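Long-range contacts in 2,3-dihydroxybenzoate-AMP ligase (Mycobacterium smegmatis, PDB 5KEI), which belongs to the ANL superfamily of AMP-binding enzymes, with a large AMP-binding region followed by a small C-terminal domain: residues Thr26-Glu31 / Thr411-Phe416; Val248-Leu253 / Thr297-Val302; Gly348-Phe353 / Leu360-Ile365; Glu403-Gly408 / Phe431-Asp436. All coordinates share one frame; numbering follows the deposited sequence. Where two conformers were deposited one is given.

Contact 1 (Thr26-Glu31 / Thr411-Phe416)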
loop_
_atom_site.group_PDB
_atom_site.type_symbol
_atom_site.label_atom_id
_atom_site.label_comp_id
_atom_site.label_asym_id
_atom_site.label_seq_id
_atom_site.Cartn_x
_atom_site.Cartn_y
_atom_site.Cartn_z
ATOM N N THR A 26 -5.062 4.275 -14.693
ATOM C CA THR A 26 -6.453 3.989 -14.998
ATOM C C THR A 26 -7.310 4.918 -14.147
ATOM O O THR A 26 -7.417 4.726 -12.955
ATOM C CB THR A 26 -6.830 2.527 -14.701
ATOM O OG1 THR A 26 -5.901 1.640 -15.337
ATOM C CG2 THR A 26 -8.244 2.241 -15.176
ATOM N N PRO A 27 -7.899 5.946 -14.765
ATOM C CA PRO A 27 -8.600 6.963 -13.976
ATOM C C PRO A 27 -9.901 6.467 -13.382
ATOM O O PRO A 27 -10.409 5.438 -13.797
ATOM C CB PRO A 27 -8.867 8.082 -14.998
ATOM C CG PRO A 27 -8.779 7.442 -16.338
ATOM C CD PRO A 27 -7.807 6.295 -16.196
ATOM N N PHE A 28 -10.432 7.198 -12.407
ATOM C CA PHE A 28 -11.797 6.966 -11.952
ATOM C C PHE A 28 -12.756 7.343 -13.070
ATOM O O PHE A 28 -12.580 8.371 -13.715
ATOM C CB PHE A 28 -12.111 7.785 -10.706
ATOM C CG PHE A 28 -11.506 7.240 -9.463
ATOM C CD1 PHE A 28 -12.280 6.528 -8.554
ATOM C CD2 PHE A 28 -10.150 7.425 -9.199
ATOM C CE1 PHE A 28 -11.725 6.020 -7.406
ATOM C CE2 PHE A 28 -9.584 6.914 -8.048
ATOM C CZ PHE A 28 -10.373 6.214 -7.147
ATOM N N PRO A 29 -13.775 6.516 -13.301
ATOM C CA PRO A 29 -14.791 6.901 -14.285
ATOM C C PRO A 29 -15.449 8.239 -13.924
ATOM O O PRO A 29 -15.736 8.498 -12.756
ATOM C CB PRO A 29 -15.801 5.753 -14.215
ATOM C CG PRO A 29 -15.022 4.589 -13.608
ATOM C CD PRO A 29 -14.078 5.233 -12.644
ATOM N N ALA A 30 -15.663 9.071 -14.936
ATOM C CA ALA A 30 -16.246 10.407 -14.791
ATOM C C ALA A 30 -17.483 10.474 -13.881
ATOM O O ALA A 30 -17.573 11.350 -13.014
ATOM C CB ALA A 30 -16.587 10.962 -16.170
ATOM N N GLU A 31 -18.427 9.557 -14.058
ATOM C CA GLU A 31 -19.674 9.631 -13.305
ATOM C C GLU A 31 -19.459 9.336 -11.816
ATOM O O GLU A 31 -20.132 9.920 -10.961
ATOM C CB GLU A 31 -20.730 8.683 -13.897
ATOM C CG GLU A 31 -20.454 7.178 -13.724
ATOM C CD GLU A 31 -19.427 6.616 -14.723
ATOM O OE1 GLU A 31 -18.862 7.414 -15.520
ATOM O OE2 GLU A 31 -19.191 5.374 -14.707
ATOM N N THR A 411 -10.428 3.669 -3.773
ATOM C CA THR A 411 -9.927 2.359 -4.197
ATOM C C THR A 411 -9.504 2.396 -5.669
ATOM O O THR A 411 -10.247 2.879 -6.526
ATOM C CB THR A 411 -10.987 1.244 -3.978
ATOM O OG1 THR A 411 -11.170 1.032 -2.569
ATOM C CG2 THR A 411 -10.537 -0.076 -4.619
ATOM N N LEU A 412 -8.309 1.892 -5.962
ATOM C CA LEU A 412 -7.735 2.034 -7.296
ATOM C C LEU A 412 -8.536 1.295 -8.365
ATOM O O LEU A 412 -9.256 0.341 -8.079
ATOM C CB LEU A 412 -6.287 1.550 -7.307
ATOM C CG LEU A 412 -6.029 0.083 -7.634
ATOM C CD1 LEU A 412 -4.536 -0.151 -7.764
ATOM C CD2 LEU A 412 -6.621 -0.829 -6.578
ATOM N N ASN A 413 -8.409 1.768 -9.597
ATOM C CA ASN A 413 -9.118 1.204 -10.732
ATOM C C ASN A 413 -8.160 0.432 -11.637
ATOM O O ASN A 413 -8.569 -0.209 -12.593
ATOM C CB ASN A 413 -9.823 2.318 -11.485
ATOM C CG ASN A 413 -10.737 3.114 -10.589
ATOM O OD1 ASN A 413 -11.854 2.686 -10.311
ATOM N ND2 ASN A 413 -10.265 4.267 -10.109
ATOM N N GLY A 414 -6.878 0.506 -11.301
ATOM C CA GLY A 414 -5.858 -0.344 -11.879
ATOM C C GLY A 414 -4.522 -0.056 -11.220
ATOM O O GLY A 414 -4.299 1.038 -10.706
ATOM N N TYR A 415 -3.629 -1.038 -11.216
ATOM C CA TYR A 415 -2.254 -0.794 -10.821
ATOM C C TYR A 415 -1.569 0.099 -11.851
ATOM O O TYR A 415 -2.042 0.232 -12.989
ATOM C CB TYR A 415 -1.503 -2.108 -10.663
ATOM C CG TYR A 415 -1.960 -2.912 -9.481
ATOM C CD1 TYR A 415 -2.718 -4.057 -9.655
ATOM C CD2 TYR A 415 -1.639 -2.526 -8.183
ATOM C CE1 TYR A 415 -3.143 -4.792 -8.590
ATOM C CE2 TYR A 415 -2.055 -3.274 -7.093
ATOM C CZ TYR A 415 -2.814 -4.411 -7.311
ATOM O OH TYR A 415 -3.255 -5.185 -6.259
ATOM N N PHE A 416 -0.462 0.720 -11.461
ATOM C CA PHE A 416 0.219 1.655 -12.360
ATOM C C PHE A 416 1.104 0.926 -13.361
ATOM O O PHE A 416 1.956 0.129 -12.971
ATOM C CB PHE A 416 1.057 2.648 -11.573
ATOM C CG PHE A 416 1.670 3.718 -12.421
ATOM C CD1 PHE A 416 0.941 4.855 -12.762
ATOM C CD2 PHE A 416 2.969 3.587 -12.893
ATOM C CE1 PHE A 416 1.505 5.850 -13.550
ATOM C CE2 PHE A 416 3.533 4.578 -13.683
ATOM C CZ PHE A 416 2.796 5.711 -14.012
HETATM O O HOH W 1 -3.558 2.882 -12.468
#
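Gly414 O and Thr26 N, facing each other across the contact, share one water. The water lies 2.7 Å from Gly414 O, to which it probably donates, and accepts from Thr26 N at 3.0 Å, bridging two backbones that make no direct hydrogen bond with each other. Beside it, Thr26 lies against the backbone at Asn413-Gly414. Its methyl CG2, anti to the backbone N, rests 3.6 Å from Asn413 O, and its OG1 is 4.0 Å from Gly414 CA, where the bare glycine backbone allows the close approach. Asn413 provides the main side-chain contact. With CG anti to its own carbonyl carbon (chi1 -55°), the amide reaches over Phe28 and stands almost upright on the ring, the two planes 84° apart. Asn413 ND2 sits 3.1 Å above the ring plane, over its centre, 3.3 Å from Phe28 CG and at much the same distance from the other ring carbons. The far end of the ring meets the backbone: Phe28 CZ is 3.4 Å from Thr411 O, approached obliquely. Asn413 OD1 accepts a hydrogen bond from Arg32, in the helix that begins just after Pro29, and Phe28 also packs edge-to-face with Trp42. The contact therefore lays the N-terminal lead-in to helix 30-38 over the loop between strand 402-407 and helix 419-425. With OD1 held by an arginine, the amino side of the amide is turned to the aromatic face, an orientation consistent with an N-H directed at the pi cloud.

Contact 2 (Val248-Leu253 / Thr297-Val302)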
loop_
_atom_site.group_PDB
_atom_site.type_symbol
_atom_site.label_atom_id
_atom_site.label_comp_id
_atom_site.label_asym_id
_atom_site.label_seq_id
_atom_site.Cartn_x
_atom_site.Cartn_y
_atom_site.Cartn_z
ATOM N N VAL A 248 -1.268 13.479 19.751
ATOM C CA VAL A 248 0.136 13.275 19.406
ATOM C C VAL A 248 0.287 11.853 18.873
ATOM O O VAL A 248 0.230 10.893 19.640
ATOM C CB VAL A 248 1.055 13.505 20.632
ATOM C CG1 VAL A 248 2.508 13.380 20.244
ATOM C CG2 VAL A 248 0.771 14.890 21.254
ATOM N N TYR A 249 0.435 11.720 17.556
ATOM C CA TYR A 249 0.474 10.398 16.912
ATOM C C TYR A 249 1.907 9.884 16.757
ATOM O O TYR A 249 2.789 10.595 16.286
ATOM C CB TYR A 249 -0.232 10.458 15.555
ATOM C CG TYR A 249 -0.154 9.194 14.732
ATOM C CD1 TYR A 249 -1.001 8.122 14.982
ATOM C CD2 TYR A 249 0.762 9.081 13.682
ATOM C CE1 TYR A 249 -0.926 6.949 14.215
ATOM C CE2 TYR A 249 0.851 7.914 12.914
ATOM C CZ TYR A 249 0.006 6.857 13.185
ATOM O OH TYR A 249 0.080 5.717 12.429
ATOM N N LEU A 250 2.139 8.648 17.172
ATOM C CA LEU A 250 3.478 8.072 17.104
ATOM C C LEU A 250 3.581 7.144 15.908
ATOM O O LEU A 250 2.840 6.164 15.807
ATOM C CB LEU A 250 3.808 7.321 18.388
ATOM C CG LEU A 250 5.093 6.490 18.416
ATOM C CD1 LEU A 250 6.318 7.385 18.625
ATOM C CD2 LEU A 250 5.009 5.424 19.490
ATOM N N VAL A 251 4.479 7.480 14.990
ATOM C CA VAL A 251 4.734 6.673 13.803
ATOM C C VAL A 251 5.703 5.571 14.170
ATOM O O VAL A 251 6.910 5.785 14.238
ATOM C CB VAL A 251 5.301 7.529 12.656
ATOM C CG1 VAL A 251 5.631 6.661 11.434
ATOM C CG2 VAL A 251 4.302 8.637 12.296
ATOM N N ALA A 252 5.166 4.387 14.424
ATOM C CA ALA A 252 5.982 3.265 14.870
ATOM C C ALA A 252 6.269 2.292 13.720
ATOM O O ALA A 252 7.311 1.633 13.689
ATOM C CB ALA A 252 5.295 2.546 16.028
ATOM N N LEU A 253 5.331 2.206 12.785
ATOM C CA LEU A 253 5.509 1.425 11.566
ATOM C C LEU A 253 6.313 2.233 10.529
ATOM O O LEU A 253 6.481 3.438 10.696
ATOM C CB LEU A 253 4.140 1.027 11.022
ATOM C CG LEU A 253 3.366 0.151 12.009
ATOM C CD1 LEU A 253 1.857 0.185 11.715
ATOM C CD2 LEU A 253 3.925 -1.278 11.981
ATOM N N THR A 297 -0.769 10.260 22.256
ATOM C CA THR A 297 -2.143 9.843 22.489
ATOM C C THR A 297 -2.596 8.735 21.527
ATOM O O THR A 297 -3.615 8.079 21.762
ATOM C CB THR A 297 -3.114 11.034 22.366
ATOM O OG1 THR A 297 -3.186 11.448 20.999
ATOM C CG2 THR A 297 -2.647 12.217 23.237
ATOM N N ALA A 298 -1.843 8.526 20.449
ATOM C CA ALA A 298 -2.276 7.621 19.389
ATOM C C ALA A 298 -1.101 6.962 18.691
ATOM O O ALA A 298 -0.053 7.579 18.501
ATOM C CB ALA A 298 -3.146 8.390 18.356
ATOM N N THR A 299 -1.270 5.707 18.301
ATOM C CA THR A 299 -0.271 5.050 17.478
ATOM C C THR A 299 -0.880 3.880 16.723
ATOM O O THR A 299 -2.005 3.481 16.978
ATOM C CB THR A 299 0.932 4.562 18.307
ATOM O OG1 THR A 299 1.961 4.100 17.424
ATOM C CG2 THR A 299 0.534 3.437 19.261
ATOM N N ALA A 300 -0.134 3.346 15.768
ATOM C CA ALA A 300 -0.596 2.199 15.014
ATOM C C ALA A 300 0.469 1.126 15.064
ATOM O O ALA A 300 1.661 1.419 14.926
ATOM C CB ALA A 300 -0.913 2.588 13.572
ATOM N N LEU A 301 0.030 -0.112 15.279
ATOM C CA LEU A 301 0.930 -1.262 15.371
ATOM C C LEU A 301 0.360 -2.449 14.606
ATOM O O LEU A 301 -0.760 -2.418 14.112
ATOM C CB LEU A 301 1.164 -1.674 16.836
ATOM C CG LEU A 301 1.658 -0.641 17.848
ATOM C CD1 LEU A 301 1.650 -1.215 19.239
ATOM C CD2 LEU A 301 3.049 -0.165 17.469
ATOM N N VAL A 302 1.145 -3.513 14.553
ATOM C CA VAL A 302 0.733 -4.753 13.930
ATOM C C VAL A 302 0.476 -5.693 15.121
ATOM O O VAL A 302 0.948 -5.403 16.219
ATOM C CB VAL A 302 1.833 -5.247 12.938
ATOM C CG1 VAL A 302 2.911 -6.096 13.630
ATOM C CG2 VAL A 302 1.240 -5.955 11.747
HETATM O O HOH W 2 2.710 3.639 13.545
#
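Parallel neighbours in the large mixed sheet, strands 248-251 and 298-301 run 4.6 Å apart at 24° to each other. They are firmly bonded where they start and part toward their C-terminal ends. At the start Val248 is held at both polar atoms. Its N donates to Thr297 OG1 at 3.1 Å; this hydroxyl, between the backbone N and carbonyl carbon of its residue (chi1 70°), is also hydrogen-bonded to Asp247. Val248 O accepts twice: Thr297 N comes in on a lone pair at 2.9 Å, while Ala298 N stands well above the carbonyl plane at 3.2 Å. Leu250 N then bonds to Ala298 O at 2.8 Å. Further along, a side chain takes over: Thr299 OG1, anti to its backbone N, donates to Leu250 O at 2.8 Å, whereas Ala300 N is 4.1 Å from Leu250 O. Beyond this, water 2 joins Ala252 N to Ala300 O. Tyr249 and Ala298 share one face of the sheet, where the phenol reaches along the neighbouring strand until its OH touches Ala300 CB at 3.5 Å. Leu253 CD1 closes on Ala300 from the far end, and Leu253 also touches Phe259 and Pro260 of helix 258-262. Three helices and strand 275-278 fall between the two strands in sequence, and 275-278 lies on the other edge of 248-251, an arrangement typical of the parallel alpha/beta core of ANL enzymes.

Contact 3 (Gly348-Phe353 / Leu360-Ile365)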
loop_
_atom_site.group_PDB
_atom_site.type_symbol
_atom_site.label_atom_id
_atom_site.label_comp_id
_atom_site.label_asym_id
_atom_site.label_seq_id
_atom_site.Cartn_x
_atom_site.Cartn_y
_atom_site.Cartn_z
ATOM N N GLY A 348 -8.801 1.571 24.459
ATOM C CA GLY A 348 -8.980 2.321 23.227
ATOM C C GLY A 348 -8.382 1.649 22.001
ATOM O O GLY A 348 -7.776 2.303 21.167
ATOM N N LEU A 349 -8.559 0.336 21.910
ATOM C CA LEU A 349 -8.148 -0.444 20.764
ATOM C C LEU A 349 -9.037 -0.110 19.588
ATOM O O LEU A 349 -10.250 0.065 19.747
ATOM C CB LEU A 349 -8.226 -1.944 21.075
ATOM C CG LEU A 349 -8.279 -2.940 19.910
ATOM C CD1 LEU A 349 -6.919 -3.029 19.212
ATOM C CD2 LEU A 349 -8.775 -4.330 20.367
ATOM N N GLN A 350 -8.437 -0.002 18.410
ATOM C CA GLN A 350 -9.216 0.053 17.185
ATOM C C GLN A 350 -8.653 -0.959 16.219
ATOM O O GLN A 350 -7.448 -0.970 15.976
ATOM C CB GLN A 350 -9.187 1.439 16.573
ATOM C CG GLN A 350 -9.979 1.557 15.297
ATOM C CD GLN A 350 -9.756 2.889 14.650
ATOM O OE1 GLN A 350 -8.620 3.235 14.332
ATOM N NE2 GLN A 350 -10.827 3.663 14.468
ATOM N N GLN A 351 -9.502 -1.836 15.693
ATOM C CA GLN A 351 -9.031 -2.779 14.690
ATOM C C GLN A 351 -9.171 -2.145 13.316
ATOM O O GLN A 351 -10.175 -1.475 13.003
ATOM C CB GLN A 351 -9.774 -4.121 14.771
ATOM C CG GLN A 351 -9.470 -4.903 16.057
ATOM C CD GLN A 351 -9.526 -6.433 15.898
ATOM O OE1 GLN A 351 -9.092 -6.982 14.888
ATOM N NE2 GLN A 351 -10.060 -7.119 16.913
ATOM N N VAL A 352 -8.128 -2.320 12.513
ATOM C CA VAL A 352 -8.104 -1.784 11.164
ATOM C C VAL A 352 -7.765 -2.880 10.156
ATOM O O VAL A 352 -6.710 -3.480 10.227
ATOM C CB VAL A 352 -7.080 -0.646 11.033
ATOM C CG1 VAL A 352 -7.182 -0.004 9.640
ATOM C CG2 VAL A 352 -7.276 0.370 12.150
ATOM N N PHE A 353 -8.674 -3.137 9.227
ATOM C CA PHE A 353 -8.418 -4.045 8.124
ATOM C C PHE A 353 -8.447 -3.233 6.849
ATOM O O PHE A 353 -9.518 -2.843 6.368
ATOM C CB PHE A 353 -9.445 -5.182 8.096
ATOM C CG PHE A 353 -9.467 -5.960 6.811
ATOM C CD1 PHE A 353 -8.314 -6.553 6.319
ATOM C CD2 PHE A 353 -10.655 -6.123 6.105
ATOM C CE1 PHE A 353 -8.338 -7.278 5.129
ATOM C CE2 PHE A 353 -10.681 -6.845 4.921
ATOM C CZ PHE A 353 -9.523 -7.427 4.441
ATOM N N LEU A 360 -10.676 0.704 3.409
ATOM C CA LEU A 360 -10.321 0.681 4.817
ATOM C C LEU A 360 -11.533 0.283 5.666
ATOM O O LEU A 360 -12.631 0.832 5.502
ATOM C CB LEU A 360 -9.775 2.039 5.259
ATOM C CG LEU A 360 -8.468 2.514 4.617
ATOM C CD1 LEU A 360 -8.211 3.990 4.918
ATOM C CD2 LEU A 360 -7.331 1.680 5.120
ATOM N N ASN A 361 -11.322 -0.687 6.556
ATOM C CA ASN A 361 -12.331 -1.080 7.540
ATOM C C ASN A 361 -11.817 -0.758 8.927
ATOM O O ASN A 361 -10.721 -1.191 9.303
ATOM C CB ASN A 361 -12.671 -2.574 7.436
ATOM C CG ASN A 361 -13.207 -2.943 6.088
ATOM O OD1 ASN A 361 -14.378 -2.709 5.797
ATOM N ND2 ASN A 361 -12.351 -3.512 5.236
ATOM N N TYR A 362 -12.593 0.034 9.662
ATOM C CA TYR A 362 -12.257 0.427 11.029
ATOM C C TYR A 362 -13.371 0.043 11.973
ATOM O O TYR A 362 -14.545 0.084 11.596
ATOM C CB TYR A 362 -12.082 1.937 11.186
ATOM C CG TYR A 362 -11.003 2.626 10.409
ATOM C CD1 TYR A 362 -9.742 2.826 10.958
ATOM C CD2 TYR A 362 -11.266 3.161 9.166
ATOM C CE1 TYR A 362 -8.766 3.496 10.256
ATOM C CE2 TYR A 362 -10.294 3.812 8.461
ATOM C CZ TYR A 362 -9.054 3.988 9.015
ATOM O OH TYR A 362 -8.101 4.667 8.306
ATOM N N THR A 363 -13.013 -0.272 13.208
ATOM C CA THR A 363 -13.980 -0.194 14.286
ATOM C C THR A 363 -14.122 1.291 14.634
ATOM O O THR A 363 -13.183 2.074 14.465
ATOM C CB THR A 363 -13.552 -1.026 15.512
ATOM O OG1 THR A 363 -12.164 -0.791 15.812
ATOM C CG2 THR A 363 -13.761 -2.494 15.239
ATOM N N ARG A 364 -15.299 1.694 15.082
ATOM C CA ARG A 364 -15.508 3.101 15.426
ATOM C C ARG A 364 -15.118 3.359 16.892
ATOM O O ARG A 364 -14.990 2.421 17.697
ATOM C CB ARG A 364 -16.956 3.509 15.148
ATOM C CG ARG A 364 -17.455 3.218 13.706
ATOM C CD ARG A 364 -16.396 3.516 12.642
ATOM N NE ARG A 364 -16.937 3.931 11.342
ATOM C CZ ARG A 364 -16.879 3.206 10.229
ATOM N NH1 ARG A 364 -16.313 2.008 10.241
ATOM N NH2 ARG A 364 -17.386 3.683 9.096
ATOM N N ILE A 365 -14.898 4.624 17.231
ATOM C CA ILE A 365 -14.294 4.980 18.517
ATOM C C ILE A 365 -15.148 4.597 19.735
ATOM O O ILE A 365 -14.624 4.101 20.742
ATOM C CB ILE A 365 -13.975 6.482 18.581
ATOM C CG1 ILE A 365 -12.863 6.818 17.591
ATOM C CG2 ILE A 365 -13.543 6.883 19.985
ATOM C CD1 ILE A 365 -11.633 6.005 17.774
HETATM O O HOH W 3 -12.396 1.334 17.693
#
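Phe353 and Asn361 form a hydrogen-bonded pair at the close-packed end of the beta hairpin made by strands 349-354 and 360-362. Phe353 O is gripped twice by one residue: Asn361 N at 2.8 Å and Asn361 ND2 at 3.1 Å reach it from opposite faces of the carbonyl plane. This holds the amide alongside the phenylalanine ring, the two planes only 11° apart and Asn361 ND2 3.2 Å from Phe353 CD2. The next pair, Val352 with Tyr362, is non-hydrogen-bonded; both side chains point the same way, and Val352 CG2 touches Tyr362 CD1 at 3.7 Å. At the other end the pairing passes to side chains and one water. Thr363 N still donates to Gln351 O, but Gln351 N turns to the hydroxyl Thr363 OG1, 2.9 Å away. Beyond it water 3 occupies the widening gap, hydrogen-bonded to Thr363 OG1 and donating to Leu349 O and Arg364 O. Gln350 spans this looser part: extended, with CG anti to its backbone N (chi1 180°), it passes Thr363 in the opposite direction. Its OE1 is hydrogen-bonded to Gln327 of the adjacent strand 325-328, while Gln350 NE2 donates to Thr363 O at 2.8 Å, nearly along the C=O axis.

Contact 4 (Glu403-Gly408 / Phe431-Asp436)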
loop_
_atom_site.group_PDB
_atom_site.type_symbol
_atom_site.label_atom_id
_atom_site.label_comp_id
_atom_site.label_asym_id
_atom_site.label_seq_id
_atom_site.Cartn_x
_atom_site.Cartn_y
_atom_site.Cartn_z
ATOM N N GLU A 403 -14.819 -14.334 -1.129
ATOM C CA GLU A 403 -13.745 -13.418 -1.431
ATOM C C GLU A 403 -14.263 -11.979 -1.418
ATOM O O GLU A 403 -15.315 -11.670 -1.979
ATOM C CB GLU A 403 -13.101 -13.741 -2.774
ATOM C CG GLU A 403 -11.978 -12.775 -3.128
ATOM C CD GLU A 403 -11.260 -13.145 -4.408
ATOM O OE1 GLU A 403 -11.794 -13.980 -5.178
ATOM O OE2 GLU A 403 -10.157 -12.597 -4.634
ATOM N N LEU A 404 -13.514 -11.106 -0.767
ATOM C CA LEU A 404 -13.835 -9.685 -0.723
ATOM C C LEU A 404 -13.458 -8.958 -2.030
ATOM O O LEU A 404 -12.327 -9.049 -2.508
ATOM C CB LEU A 404 -13.129 -9.045 0.465
ATOM C CG LEU A 404 -13.247 -7.531 0.562
ATOM C CD1 LEU A 404 -14.697 -7.127 0.818
ATOM C CD2 LEU A 404 -12.312 -7.001 1.645
ATOM N N LEU A 405 -14.433 -8.268 -2.613
ATOM C CA LEU A 405 -14.227 -7.399 -3.764
ATOM C C LEU A 405 -14.638 -5.987 -3.353
ATOM O O LEU A 405 -15.595 -5.816 -2.593
ATOM C CB LEU A 405 -15.062 -7.858 -4.954
ATOM C CG LEU A 405 -14.659 -9.000 -5.887
ATOM C CD1 LEU A 405 -14.311 -10.291 -5.143
ATOM C CD2 LEU A 405 -15.789 -9.236 -6.879
ATOM N N VAL A 406 -13.942 -4.973 -3.856
ATOM C CA VAL A 406 -14.199 -3.610 -3.400
ATOM C C VAL A 406 -14.072 -2.567 -4.500
ATOM O O VAL A 406 -13.256 -2.699 -5.424
ATOM C CB VAL A 406 -13.246 -3.221 -2.246
ATOM C CG1 VAL A 406 -11.765 -3.319 -2.689
ATOM C CG2 VAL A 406 -13.576 -1.832 -1.735
ATOM N N ARG A 407 -14.901 -1.537 -4.386
ATOM C CA ARG A 407 -14.859 -0.372 -5.244
ATOM C C ARG A 407 -15.355 0.810 -4.417
ATOM O O ARG A 407 -16.287 0.661 -3.633
ATOM C CB ARG A 407 -15.723 -0.587 -6.478
ATOM C CG ARG A 407 -15.519 0.415 -7.575
ATOM C CD ARG A 407 -16.472 0.124 -8.720
ATOM N NE ARG A 407 -17.870 0.346 -8.349
ATOM C CZ ARG A 407 -18.899 -0.012 -9.112
ATOM N NH1 ARG A 407 -18.679 -0.607 -10.276
ATOM N NH2 ARG A 407 -20.145 0.213 -8.720
ATOM N N GLY A 408 -14.723 1.969 -4.575
ATOM C CA GLY A 408 -15.134 3.152 -3.850
ATOM C C GLY A 408 -14.269 4.378 -4.070
ATOM O O GLY A 408 -13.350 4.379 -4.894
ATOM N N PHE A 431 -14.438 -3.735 -9.815
ATOM C CA PHE A 431 -14.150 -4.052 -8.419
ATOM C C PHE A 431 -12.753 -4.664 -8.307
ATOM O O PHE A 431 -12.370 -5.513 -9.120
ATOM C CB PHE A 431 -15.192 -5.018 -7.839
ATOM C CG PHE A 431 -16.521 -4.370 -7.500
ATOM C CD1 PHE A 431 -17.442 -4.084 -8.487
ATOM C CD2 PHE A 431 -16.845 -4.060 -6.185
ATOM C CE1 PHE A 431 -18.656 -3.500 -8.170
ATOM C CE2 PHE A 431 -18.060 -3.474 -5.864
ATOM C CZ PHE A 431 -18.958 -3.198 -6.861
ATOM N N TYR A 432 -11.988 -4.226 -7.312
ATOM C CA TYR A 432 -10.700 -4.850 -7.026
ATOM C C TYR A 432 -10.914 -6.166 -6.279
ATOM O O TYR A 432 -11.667 -6.196 -5.316
ATOM C CB TYR A 432 -9.817 -3.906 -6.204
ATOM C CG TYR A 432 -8.609 -4.591 -5.640
ATOM C CD1 TYR A 432 -7.644 -5.145 -6.481
ATOM C CD2 TYR A 432 -8.417 -4.691 -4.268
ATOM C CE1 TYR A 432 -6.531 -5.782 -5.968
ATOM C CE2 TYR A 432 -7.295 -5.329 -3.742
ATOM C CZ TYR A 432 -6.361 -5.876 -4.596
ATOM O OH TYR A 432 -5.253 -6.528 -4.084
ATOM N N ARG A 433 -10.275 -7.249 -6.727
ATOM C CA ARG A 433 -10.323 -8.534 -6.002
ATOM C C ARG A 433 -9.179 -8.667 -4.983
ATOM O O ARG A 433 -8.011 -8.806 -5.341
ATOM C CB ARG A 433 -10.290 -9.705 -6.982
ATOM C CG ARG A 433 -11.588 -9.919 -7.750
ATOM C CD ARG A 433 -11.739 -11.388 -8.183
ATOM N NE ARG A 433 -10.557 -11.853 -8.906
ATOM C CZ ARG A 433 -10.320 -11.582 -10.184
ATOM N NH1 ARG A 433 -11.187 -10.866 -10.880
ATOM N NH2 ARG A 433 -9.218 -12.027 -10.769
ATOM N N SER A 434 -9.530 -8.639 -3.705
ATOM C CA SER A 434 -8.558 -8.516 -2.621
ATOM C C SER A 434 -7.772 -9.785 -2.322
ATOM O O SER A 434 -6.655 -9.730 -1.802
ATOM C CB SER A 434 -9.271 -8.080 -1.347
ATOM O OG SER A 434 -10.269 -9.028 -1.007
ATOM N N GLY A 435 -8.378 -10.929 -2.610
ATOM C CA GLY A 435 -7.762 -12.199 -2.290
ATOM C C GLY A 435 -7.981 -12.555 -0.832
ATOM O O GLY A 435 -7.509 -13.590 -0.366
ATOM N N ASP A 436 -8.702 -11.696 -0.110
ATOM C CA ASP A 436 -9.013 -11.944 1.308
ATOM C C ASP A 436 -10.324 -12.715 1.471
ATOM O O ASP A 436 -11.314 -12.422 0.809
ATOM C CB ASP A 436 -9.093 -10.626 2.092
ATOM C CG ASP A 436 -7.758 -9.902 2.162
ATOM O OD1 ASP A 436 -6.737 -10.556 2.443
ATOM O OD2 ASP A 436 -7.726 -8.677 1.916
#
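Backbone hydrogen bonds come first between Val406 and Tyr432, the hydrogen-bonded pair of these antiparallel strands: Tyr432 N donates to Val406 O at 2.7 Å, and Val406 N to Tyr432 O. Leu404 O accepts from Ser434 N at 3.1 Å, but Leu404 N donates to Asp436 O at 3.0 Å, so strand 432-440 bulges at Ser434-Gly435, where phi of Gly435 is positive (81°). Among polar side chains, the extended Glu403 reaches this bulge, its OE2 accepting a weak bond from Gly435 N at 3.2 Å. Arg433 NE, 4.4 Å from Glu403 OE2, is too far for a salt bridge, though the opposite charges probably attract. Apolar contacts join Leu405 CG to Arg433 CG, alongside at 3.7 Å, and Val406 CG1 to the edge of the Tyr432 ring. Arg407 makes a CH-pi contact with Phe431: Arg407 CB lies 3.9 Å from the Phe431 ring centroid, over the face, and its chain bends at chi3 (67°) to bring the guanidinium over CE1, planes 30° apart. Glu385, salt-bridged to Arg407, and Arg387, in cation-pi contact with Phe431, belong to strand 385-389 of this four-stranded antiparallel sheet, consistent with the small beta-barrel subdomain typical of ANL enzymes.

In the fold
From the N terminus, residues 26-31 pair with 411-416, so contact 1 closes a loop of some 380 residues. Contacts 2 and 3 lie within it, one after the other, in the same mixed sheet; contact 2 closes a loop of 43 residues, contact 3 a hairpin turn of six. Contact 4, closing 22 residues that include helix 419-425, crosses contact 1: 403-408 precedes 411-416, and 431-436 follows it. The two touch, with Tyr415 OH 3.2 Å from Tyr432 OH, a probable hydrogen bond, and Phe28 packed on Gly408. Contact 3 meets contact 4 where the Phe353 ring rests on Leu404 and Asp436, linking large and antiparallel sheets. Contact 2 touches none of the others.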